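Local coordinates for protein D-threo-3-hydroxyaspartate dehydratase (Delftia, PDB 3WQD) that uses pyridoxal 5'-phosphate and a divalent metal ion to convert D-threo-3-hydroxyaspartate into oxaloacetate and ammonia, and also acts on D-serine, at residues H51-K56 and T73-K78; E140-I145 and G178-A183. All coordinates share one frame; numbering follows the deposited sequence.

Contact 1: residues H51-K56 and T73-K78; sequences HVKTSK and TVSTLK. With PLP (pyridoxal-5'-phosphate), chain G; 999 ((3S)-3-hydroxy-D-aspartic acid), chain J.
His-51 and Thr-73 form a single backbone bridge, their CA atoms 4.5 Å apart, where the loop 51-56 runs past the end of strand 72-74. Val-52 N donates to Thr-73 O at 3.0 Å, nearly in line with the carbonyl; beyond this the backbones separate, and Lys-56 N turns back to Val-52 O. The His-51 ring is wedged between two aliphatic groups: Thr-73 CG2 lies over one face, 3.7 Å from the ring centroid, and Lys-53 CD over the opposite face. With CG anti to the backbone N (chi1 -156°), the imidazole reaches the cofactor, its CD2 3.6 Å from PLP C6, while ND1 accepts Lys-53 N at 3.2 Å and so helps fix its rotation. An alanine at His-51 would remove this spacer, which would probably leave Lys-53 N without its acceptor and open a gap between Thr-73 and the face of the pyridine ring. Lys-53, probably the Schiff-base lysine of the resting enzyme, here places NZ 3.4 Å from PLP C4A. Lys-56 NZ reaches Ser-75 OG and Thr-76 OG1 through one water each; Glu-79 accepts from both hydroxyls. Val-52 CG2 packs alongside Val-74 CG1 at 3.8 Å. Helix 77-85 meets Val-52 through Glu-79 and Phe-83, strand 90-93 flanks Thr-73 and Val-74, and helix 362-366 touches Lys-53 through Cys-363.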
loop_
_atom_site.group_PDB
_atom_site.type_symbol
_atom_site.label_atom_id
_atom_site.label_comp_id
_atom_site.label_asym_id
_atom_site.label_seq_id
_atom_site.Cartn_x
_atom_site.Cartn_y
_atom_site.Cartn_z
ATOM N N HIS B 51 8.226 14.087 11.720
ATOM C CA HIS B 51 8.286 12.639 11.421
ATOM C C HIS B 51 8.252 12.450 9.923
ATOM O O HIS B 51 7.210 12.706 9.288
ATOM C CB HIS B 51 7.111 11.847 12.113
ATOM C CG HIS B 51 7.504 10.437 12.293
ATOM N ND1 HIS B 51 8.182 9.739 11.311
ATOM C CD2 HIS B 51 7.386 9.572 13.411
ATOM C CE1 HIS B 51 8.507 8.505 11.821
ATOM N NE2 HIS B 51 7.972 8.420 13.080
ATOM N N VAL B 52 9.375 12.090 9.326
ATOM C CA VAL B 52 9.495 12.034 7.874
ATOM C C VAL B 52 8.902 10.740 7.324
ATOM O O VAL B 52 8.887 10.570 6.108
ATOM C CB VAL B 52 10.998 12.222 7.409
ATOM C CG1 VAL B 52 11.439 13.618 7.848
ATOM C CG2 VAL B 52 11.922 11.127 7.913
ATOM N N LYS B 53 8.344 9.855 8.141
ATOM C CA LYS B 53 7.798 8.621 7.562
ATOM C C LYS B 53 6.588 8.906 6.675
ATOM O O LYS B 53 6.204 8.065 5.832
ATOM C CB LYS B 53 7.350 7.623 8.640
ATOM C CG LYS B 53 6.061 8.043 9.369
ATOM C CD LYS B 53 5.658 7.011 10.484
ATOM C CE LYS B 53 4.501 7.484 11.390
ATOM N NZ LYS B 53 3.478 8.152 10.643
ATOM N N THR B 54 5.968 10.103 6.768
ATOM C CA THR B 54 4.800 10.453 5.910
ATOM C C THR B 54 5.290 10.599 4.434
ATOM O O THR B 54 4.547 10.150 3.523
ATOM C CB THR B 54 4.172 11.781 6.387
ATOM O OG1 THR B 54 3.553 11.486 7.660
ATOM C CG2 THR B 54 3.130 12.268 5.449
ATOM N N SER B 55 6.447 11.264 4.208
ATOM C CA SER B 55 6.896 11.546 2.807
ATOM C C SER B 55 8.074 10.675 2.428
ATOM O O SER B 55 8.223 10.357 1.232
ATOM C CB SER B 55 7.288 13.045 2.640
ATOM O OG SER B 55 8.566 13.295 3.280
ATOM N N LYS B 56 8.980 10.362 3.394
ATOM C CA LYS B 56 10.274 9.746 3.093
ATOM C C LYS B 56 10.984 10.363 1.864
ATOM O O LYS B 56 11.636 9.655 1.072
ATOM C CB LYS B 56 10.160 8.206 2.905
ATOM C CG LYS B 56 9.469 7.582 4.104
ATOM C CD LYS B 56 9.588 6.051 4.033
ATOM C CE LYS B 56 8.749 5.395 5.144
ATOM N NZ LYS B 56 8.880 3.932 5.057
ATOM N N THR B 73 12.373 12.583 12.971
ATOM C CA THR B 73 11.992 11.280 13.509
ATOM C C THR B 73 11.833 10.358 12.289
ATOM O O THR B 73 11.292 10.794 11.230
ATOM C CB THR B 73 10.619 11.331 14.223
ATOM O OG1 THR B 73 10.620 12.452 15.134
ATOM C CG2 THR B 73 10.364 10.062 15.001
ATOM N N VAL B 74 12.320 9.118 12.403
ATOM C CA VAL B 74 12.188 8.117 11.319
ATOM C C VAL B 74 11.528 6.849 11.869
ATOM O O VAL B 74 11.596 6.577 13.099
ATOM C CB VAL B 74 13.545 7.735 10.686
ATOM C CG1 VAL B 74 14.174 9.000 10.037
ATOM C CG2 VAL B 74 14.502 7.114 11.671
ATOM N N SER B 75 10.873 6.114 10.973
ATOM C CA SER B 75 10.171 4.882 11.344
ATOM C C SER B 75 10.923 3.589 10.998
ATOM O O SER B 75 10.444 2.505 11.351
ATOM C CB SER B 75 8.758 4.815 10.730
ATOM O OG SER B 75 8.858 4.546 9.320
ATOM N N THR B 76 12.075 3.729 10.344
ATOM C CA THR B 76 12.901 2.593 9.941
ATOM C C THR B 76 14.352 3.019 9.910
ATOM O O THR B 76 14.620 4.225 9.670
ATOM C CB THR B 76 12.505 2.093 8.498
ATOM O OG1 THR B 76 12.728 3.158 7.530
ATOM C CG2 THR B 76 11.041 1.593 8.406
ATOM N N LEU B 77 15.284 2.083 10.062
ATOM C CA LEU B 77 16.695 2.436 9.872
ATOM C C LEU B 77 17.017 2.753 8.390
ATOM O O LEU B 77 17.976 3.467 8.152
ATOM C CB LEU B 77 17.653 1.378 10.434
ATOM C CG LEU B 77 17.575 1.353 11.982
ATOM C CD1 LEU B 77 18.606 0.325 12.456
ATOM C CD2 LEU B 77 17.894 2.728 12.565
ATOM N N LYS B 78 16.206 2.253 7.420
ATOM C CA LYS B 78 16.431 2.655 6.030
ATOM C C LYS B 78 16.215 4.145 5.888
ATOM O O LYS B 78 16.974 4.801 5.177
ATOM C CB LYS B 78 15.506 1.907 5.060
ATOM C CG LYS B 78 15.911 2.062 3.580
ATOM C CD LYS B 78 14.831 1.605 2.577
ATOM C CE LYS B 78 15.336 1.052 1.233
ATOM N NZ LYS B 78 14.557 -0.153 0.645
HETATM N N1 PLP G . 5.702 9.895 16.647
HETATM C C2 PLP G . 5.513 8.567 16.543
HETATM C C2A PLP G . 6.238 7.603 17.424
HETATM C C3 PLP G . 4.491 8.063 15.656
HETATM O O3 PLP G . 4.281 6.755 15.552
HETATM C C4 PLP G . 3.801 9.027 14.811
HETATM C C4A PLP G . 2.771 8.607 13.900
HETATM C C5 PLP G . 4.193 10.418 14.955
HETATM C C6 PLP G . 5.112 10.832 15.935
HETATM C C5A PLP G . 3.547 11.450 14.038
HETATM O O4P PLP G . 2.139 11.512 14.200
HETATM P P PLP G . 1.342 12.315 13.041
HETATM O O1P PLP G . 1.928 13.707 13.040
HETATM O O2P PLP G . -0.064 12.266 13.590
HETATM O O3P PLP G . 1.570 11.599 11.796
HETATM O OD2 999 J . -2.106 6.268 12.792
HETATM C CG 999 J . -1.135 6.987 12.396
HETATM O OD1 999 J . -1.082 7.436 11.206
HETATM C CB 999 J . -0.017 7.332 13.387
HETATM O OB 999 J . -0.364 6.712 14.698
HETATM C CA 999 J . 1.340 6.843 12.944
HETATM N N 999 J . 2.350 7.270 13.920
HETATM C C 999 J . 1.395 5.388 12.744
HETATM O OXT 999 J . 0.863 4.838 11.798
HETATM O O 999 J . 2.119 4.760 13.580
HETATM O O HOH W 1 7.296 3.429 7.343
HETATM O O HOH W 2 11.611 3.021 4.930
#

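Contact 2: residues E140-I145 and G178-A183; sequences EVWIEI and GVLTHA. With PLP (pyridoxal-5'-phosphate), chain G; 999 ((3S)-3-hydroxy-D-aspartic acid), chain J.
Ile-143 and Val-179 pair in parallel register on neighbouring strands of the TIM barrel of the alanine racemase-type domain, joined by a beta-alpha-beta crossover through helix 159-171. Backbone bonds make the ladder: Ile-143 N donates to Gly-178 O, Leu-180 N to Ile-143 O, and Ile-145 N to Leu-180 O at 2.8 Å. As strand 175-180 gives way to loop, a side chain takes over, Thr-181 OG1 donating to Ile-145 O from above the carbonyl plane. A water extends the link, donating to Ile-145 O and accepting from His-182 N.

Apolar packing divides between the two faces of the sheet. On the face of Ile-143 and Val-179, Ile-145 CG1 meets Val-179 CB at 3.8 Å beneath helix 192-215. On the other, Leu-180 swings CD2 toward the neighbouring strand (chi1 74°), to 3.9 Å from Trp-142 CB and close to Glu-144 CB.

The Trp-142 indole lies against Gly-178, whose CA forms a CH-pi contact 4.2 Å from the centroid of the five-membered ring. In the ring plane, NE1 donates to Glu-140 OE1 at 2.8 Å, almost straight at 178°, which limits how far the indole can turn.

His-182 carries the contact into the active site, by its ring face and by hydrogen bonds. The ring lies over PLP, CE1 3.3 Å from C4, and Gly-226 O accepts from ND1. At the ring edge, in plane, His-182 NE2 donates to OB, the 3-hydroxyl oxygen of the bound hydroxyaspartate, at 2.8 Å.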
loop_
_atom_site.group_PDB
_atom_site.type_symbol
_atom_site.label_atom_id
_atom_site.label_comp_id
_atom_site.label_asym_id
_atom_site.label_seq_id
_atom_site.Cartn_x
_atom_site.Cartn_y
_atom_site.Cartn_z
ATOM N N GLU B 140 22.652 6.413 22.653
ATOM C CA GLU B 140 21.663 7.263 23.292
ATOM C C GLU B 140 20.299 6.569 23.148
ATOM O O GLU B 140 19.871 6.191 21.997
ATOM C CB GLU B 140 21.634 8.636 22.636
ATOM C CG GLU B 140 20.602 9.507 23.351
ATOM C CD GLU B 140 20.628 10.978 22.953
ATOM O OE1 GLU B 140 19.595 11.690 23.294
ATOM O OE2 GLU B 140 21.677 11.491 22.406
ATOM N N VAL B 141 19.590 6.400 24.257
ATOM C CA VAL B 141 18.339 5.686 24.269
ATOM C C VAL B 141 17.311 6.476 25.058
ATOM O O VAL B 141 17.623 7.024 26.128
ATOM C CB VAL B 141 18.505 4.259 24.936
ATOM C CG1 VAL B 141 17.234 3.439 24.875
ATOM C CG2 VAL B 141 19.656 3.482 24.278
ATOM N N TRP B 142 16.111 6.598 24.469
ATOM C CA TRP B 142 14.959 7.200 25.173
ATOM C C TRP B 142 13.975 6.144 25.574
ATOM O O TRP B 142 13.908 5.098 24.922
ATOM C CB TRP B 142 14.248 8.233 24.306
ATOM C CG TRP B 142 15.145 9.343 23.831
ATOM C CD1 TRP B 142 16.526 9.539 24.015
ATOM C CD2 TRP B 142 14.688 10.449 23.020
ATOM N NE1 TRP B 142 16.955 10.734 23.354
ATOM C CE2 TRP B 142 15.842 11.309 22.728
ATOM C CE3 TRP B 142 13.420 10.808 22.479
ATOM C CZ2 TRP B 142 15.715 12.472 21.899
ATOM C CZ3 TRP B 142 13.327 11.963 21.648
ATOM C CH2 TRP B 142 14.454 12.764 21.389
ATOM N N ILE B 143 13.171 6.417 26.592
ATOM C CA ILE B 143 12.200 5.419 27.060
ATOM C C ILE B 143 10.829 5.846 26.533
ATOM O O ILE B 143 10.408 7.011 26.707
ATOM C CB ILE B 143 12.189 5.331 28.619
ATOM C CG1 ILE B 143 13.618 4.912 29.074
ATOM C CG2 ILE B 143 11.076 4.306 29.011
ATOM C CD1 ILE B 143 13.742 4.961 30.631
ATOM N N GLU B 144 10.154 4.923 25.856
ATOM C CA GLU B 144 8.805 5.195 25.290
ATOM C C GLU B 144 7.747 5.050 26.362
ATOM O O GLU B 144 7.747 4.068 27.090
ATOM C CB GLU B 144 8.572 4.299 24.080
ATOM C CG GLU B 144 7.267 4.691 23.332
ATOM C CD GLU B 144 7.128 3.983 21.997
ATOM O OE1 GLU B 144 6.295 4.582 21.234
ATOM O OE2 GLU B 144 7.715 2.906 21.776
ATOM N N ILE B 145 6.839 6.025 26.443
ATOM C CA ILE B 145 5.827 6.128 27.524
ATOM C C ILE B 145 4.453 5.970 26.876
ATOM O O ILE B 145 4.198 6.536 25.803
ATOM C CB ILE B 145 5.907 7.517 28.187
ATOM C CG1 ILE B 145 7.348 7.851 28.682
ATOM C CG2 ILE B 145 4.866 7.602 29.355
ATOM C CD1 ILE B 145 7.907 6.778 29.645
ATOM N N GLY B 178 16.204 10.731 27.280
ATOM C CA GLY B 178 14.898 11.368 27.324
ATOM C C GLY B 178 13.797 10.308 27.385
ATOM O O GLY B 178 13.991 9.083 27.498
ATOM N N VAL B 179 12.549 10.833 27.356
ATOM C CA VAL B 179 11.300 10.035 27.259
ATOM C C VAL B 179 10.502 10.572 26.060
ATOM O O VAL B 179 10.592 11.763 25.675
ATOM C CB VAL B 179 10.395 10.125 28.520
ATOM C CG1 VAL B 179 11.076 9.265 29.635
ATOM C CG2 VAL B 179 10.237 11.596 28.997
ATOM N N LEU B 180 9.700 9.708 25.431
ATOM C CA LEU B 180 8.845 10.181 24.361
ATOM C C LEU B 180 7.512 9.453 24.445
ATOM O O LEU B 180 7.422 8.297 24.962
ATOM C CB LEU B 180 9.476 9.974 22.953
ATOM C CG LEU B 180 9.467 8.486 22.443
ATOM C CD1 LEU B 180 9.729 8.518 20.898
ATOM C CD2 LEU B 180 10.551 7.616 23.091
ATOM N N THR B 181 6.479 10.087 23.895
ATOM C CA THR B 181 5.176 9.466 23.805
ATOM C C THR B 181 4.524 9.902 22.483
ATOM O O THR B 181 4.836 11.017 21.994
ATOM C CB THR B 181 4.285 9.842 25.035
ATOM O OG1 THR B 181 3.147 8.964 25.008
ATOM C CG2 THR B 181 3.885 11.269 24.993
ATOM N N HIS B 182 3.566 9.086 22.015
ATOM C CA HIS B 182 2.751 9.462 20.869
ATOM C C HIS B 182 1.336 9.208 21.188
ATOM O O HIS B 182 0.918 8.012 21.354
ATOM C CB HIS B 182 3.163 8.539 19.666
ATOM C CG HIS B 182 2.217 8.592 18.483
ATOM N ND1 HIS B 182 1.935 9.788 17.767
ATOM C CD2 HIS B 182 1.538 7.585 17.840
ATOM C CE1 HIS B 182 1.119 9.441 16.684
ATOM N NE2 HIS B 182 0.833 8.146 16.780
ATOM N N ALA B 183 0.510 10.267 21.329
ATOM C CA ALA B 183 -0.885 10.017 21.721
ATOM C C ALA B 183 -1.748 9.769 20.488
ATOM O O ALA B 183 -2.595 10.632 20.104
ATOM C CB ALA B 183 -1.427 11.159 22.616
HETATM N N1 PLP G . 5.702 9.895 16.647
HETATM C C2 PLP G . 5.513 8.567 16.543
HETATM C C2A PLP G . 6.238 7.603 17.424
HETATM C C3 PLP G . 4.491 8.063 15.656
HETATM O O3 PLP G . 4.281 6.755 15.552
HETATM C C4 PLP G . 3.801 9.027 14.811
HETATM C C4A PLP G . 2.771 8.607 13.900
HETATM C C5 PLP G . 4.193 10.418 14.955
HETATM C C6 PLP G . 5.112 10.832 15.935
HETATM C C5A PLP G . 3.547 11.450 14.038
HETATM O O4P PLP G . 2.139 11.512 14.200
HETATM P P PLP G . 1.342 12.315 13.041
HETATM O O1P PLP G . 1.928 13.707 13.040
HETATM O O2P PLP G . -0.064 12.266 13.590
HETATM O O3P PLP G . 1.570 11.599 11.796
HETATM O OD2 999 J . -2.106 6.268 12.792
HETATM C CG 999 J . -1.135 6.987 12.396
HETATM O OD1 999 J . -1.082 7.436 11.206
HETATM C CB 999 J . -0.017 7.332 13.387
HETATM O OB 999 J . -0.364 6.712 14.698
HETATM C CA 999 J . 1.340 6.843 12.944
HETATM N N 999 J . 2.350 7.270 13.920
HETATM C C 999 J . 1.395 5.388 12.744
HETATM O OXT 999 J . 0.863 4.838 11.798
HETATM O O 999 J . 2.119 4.760 13.580
HETATM O O HOH W 3 3.589 6.342 22.991
#

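In the fold
From the N terminus, strand 47-48 leads into the loop 51-56, and helix 58-67 returns the chain to 73-78; contact 1 closes this short excursion. Two further strands follow, and contact 2 closes a longer excursion from strand 140-146 through helix 159-171 to strand 175-180. The two contacts stand in series, neither nested nor crossed, with centres about 16 Å apart and nearest atoms about 6 Å apart. Both reach the same curled parallel sheet, linked in between by strands 90-93 and 114-119. They meet at the cofactor: contact 1 brings His-51 over one face of the pyridine ring and Lys-53 to the same side of C4A, and contact 2 covers the opposite face.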